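PDB 6ZPV: MgGH51 from Meripilus giganteus, which hydrolyses terminal alpha-L-arabinofuranosides as a fungal GH51 glycosidase, probably acting on arabinose-containing plant polysaccharides. Local coordinates for residues T577-T582 against V621-T626. Sequence-based numbering, arbitrary orientation.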
loop_
_atom_site.group_PDB
_atom_site.type_symbol
_atom_site.label_atom_id
_atom_site.label_comp_id
_atom_site.label_asym_id
_atom_site.label_seq_id
_atom_site.Cartn_x
_atom_site.Cartn_y
_atom_site.Cartn_z
ATOM N N THR A 577 14.694 -25.799 -12.410
ATOM C CA THR A 577 15.246 -24.560 -11.977
ATOM C C THR A 577 15.327 -24.525 -10.456
ATOM O O THR A 577 14.507 -25.146 -9.773
ATOM C CB THR A 577 14.500 -23.363 -12.527
ATOM O OG1 THR A 577 13.251 -23.368 -11.862
ATOM C CG2 THR A 577 14.382 -23.368 -14.042
ATOM N N LEU A 578 16.332 -23.806 -9.952
ATOM C CA LEU A 578 16.541 -23.565 -8.533
ATOM C C LEU A 578 16.607 -22.063 -8.302
ATOM O O LEU A 578 17.414 -21.375 -8.965
ATOM C CB LEU A 578 17.833 -24.243 -8.057
ATOM C CG LEU A 578 18.272 -23.935 -6.624
ATOM C CD1 LEU A 578 17.272 -24.404 -5.567
ATOM C CD2 LEU A 578 19.672 -24.492 -6.329
ATOM N N GLN A 579 15.852 -21.556 -7.347
ATOM C CA GLN A 579 15.923 -20.140 -6.911
ATOM C C GLN A 579 16.164 -20.168 -5.421
ATOM O O GLN A 579 15.405 -20.813 -4.717
ATOM C CB GLN A 579 14.593 -19.423 -7.239
ATOM C CG GLN A 579 14.228 -19.479 -8.707
ATOM C CD GLN A 579 12.822 -19.002 -8.986
ATOM O OE1 GLN A 579 11.854 -19.829 -9.250
ATOM N NE2 GLN A 579 12.697 -17.741 -8.978
ATOM N N VAL A 580 17.191 -19.448 -4.959
ATOM C CA VAL A 580 17.592 -19.497 -3.532
ATOM C C VAL A 580 17.775 -18.079 -3.006
ATOM O O VAL A 580 18.527 -17.293 -3.609
ATOM C CB VAL A 580 18.945 -20.226 -3.356
ATOM C CG1 VAL A 580 19.347 -20.378 -1.905
ATOM C CG2 VAL A 580 18.968 -21.566 -4.020
ATOM N N LEU A 581 17.158 -17.803 -1.885
ATOM C CA LEU A 581 17.334 -16.593 -1.088
ATOM C C LEU A 581 17.999 -16.986 0.238
ATOM O O LEU A 581 17.386 -17.763 1.002
ATOM C CB LEU A 581 15.979 -15.953 -0.838
ATOM C CG LEU A 581 15.995 -14.652 -0.031
ATOM C CD1 LEU A 581 16.467 -13.490 -0.898
ATOM C CD2 LEU A 581 14.578 -14.385 0.498
ATOM N N THR A 582 19.187 -16.506 0.495
ATOM C CA THR A 582 19.901 -16.882 1.729
ATOM C C THR A 582 20.951 -15.814 2.038
ATOM O O THR A 582 21.105 -14.857 1.269
ATOM C CB THR A 582 20.518 -18.285 1.631
ATOM O OG1 THR A 582 20.991 -18.728 2.899
ATOM C CG2 THR A 582 21.648 -18.377 0.662
ATOM N N VAL A 621 13.222 -22.488 -4.081
ATOM C CA VAL A 621 12.147 -23.026 -4.945
ATOM C C VAL A 621 12.823 -23.870 -6.020
ATOM O O VAL A 621 13.673 -23.348 -6.766
ATOM C CB VAL A 621 11.325 -21.926 -5.614
ATOM C CG1 VAL A 621 10.220 -22.550 -6.462
ATOM C CG2 VAL A 621 10.772 -20.957 -4.573
ATOM N N ILE A 622 12.420 -25.121 -6.100
ATOM C CA ILE A 622 12.859 -26.030 -7.169
ATOM C C ILE A 622 11.649 -26.242 -8.060
ATOM O O ILE A 622 10.575 -26.660 -7.556
ATOM C CB ILE A 622 13.419 -27.366 -6.632
ATOM C CG1 ILE A 622 14.685 -27.081 -5.845
ATOM C CG2 ILE A 622 13.677 -28.320 -7.815
ATOM C CD1 ILE A 622 15.257 -28.302 -5.104
ATOM N N THR A 623 11.775 -25.984 -9.372
ATOM C CA THR A 623 10.678 -26.176 -10.331
ATOM C C THR A 623 11.065 -27.282 -11.297
ATOM O O THR A 623 12.087 -27.148 -12.016
ATOM C CB THR A 623 10.353 -24.889 -11.072
ATOM O OG1 THR A 623 10.078 -23.845 -10.120
ATOM C CG2 THR A 623 9.169 -25.067 -11.983
ATOM N N VAL A 624 10.245 -28.304 -11.373
ATOM C CA VAL A 624 10.402 -29.413 -12.340
ATOM C C VAL A 624 9.080 -29.550 -13.095
ATOM O O VAL A 624 8.073 -28.941 -12.708
ATOM C CB VAL A 624 10.778 -30.722 -11.603
ATOM C CG1 VAL A 624 12.159 -30.589 -11.017
ATOM C CG2 VAL A 624 9.770 -31.184 -10.576
ATOM N N THR A 625 9.058 -30.348 -14.135
ATOM C CA THR A 625 7.807 -30.728 -14.820
ATOM C C THR A 625 7.475 -32.157 -14.409
ATOM O O THR A 625 8.328 -33.032 -14.527
ATOM C CB THR A 625 7.882 -30.509 -16.311
ATOM O OG1 THR A 625 8.197 -29.137 -16.553
ATOM C CG2 THR A 625 6.596 -30.844 -16.982
ATOM N N THR A 626 6.208 -32.402 -14.045
ATOM C CA THR A 626 5.734 -33.764 -13.695
ATOM C C THR A 626 4.457 -34.088 -14.463
ATOM O O THR A 626 3.660 -33.177 -14.731
ATOM C CB THR A 626 5.508 -33.937 -12.196
ATOM O OG1 THR A 626 4.400 -33.148 -11.787
ATOM C CG2 THR A 626 6.732 -33.613 -11.385
HETATM O O HOH W 1 12.496 -22.665 -9.306
#
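Thr-577 and Thr-623 face each other as an antiparallel hydrogen-bonded pair, and two backbone bonds join them: N of Thr-577 to O of Thr-623 (3.0 Å) and N of Thr-623 to O of Thr-577 (2.9 Å). Two residues along, Gln-579 and Val-621 form the second such pair. The threonine side chains lie side by side on the same face, with OG1 of Thr-577 3.4 Å from CB of Thr-623. In Thr-577, OG1 sits between the backbone N and the carbonyl carbon (chi1 70°), which turns it toward the other strand. A water lies 2.8 Å from OG1 of both Thr-577 and Thr-623 and can donate to O of Val-621 (2.9 Å), which also accepts from N of Gln-579. Threonine suits both places, being beta-branched and carrying a hydroxyl for this water. The same face turns apolar at Val-621, where Leu-514 of helix 507-517 packs on Val-621 and Gln-579.

On the opposite face Leu-578 and Ile-622 form the non-hydrogen-bonded pair. Leu-578 CG stands anti to the backbone N (chi1 173°), and its longer chain lets CD1 meet CG1 of Ile-622 at 3.7 Å; Tyr-612 touches both residues. Beta-branched Val-621 and Ile-622 favour the extended strand and supply buried apolar surface. These neighbouring strands of the seven-stranded antiparallel sheet thus share a water joining two hydroxyls to a backbone carbonyl, backed by aliphatic contact.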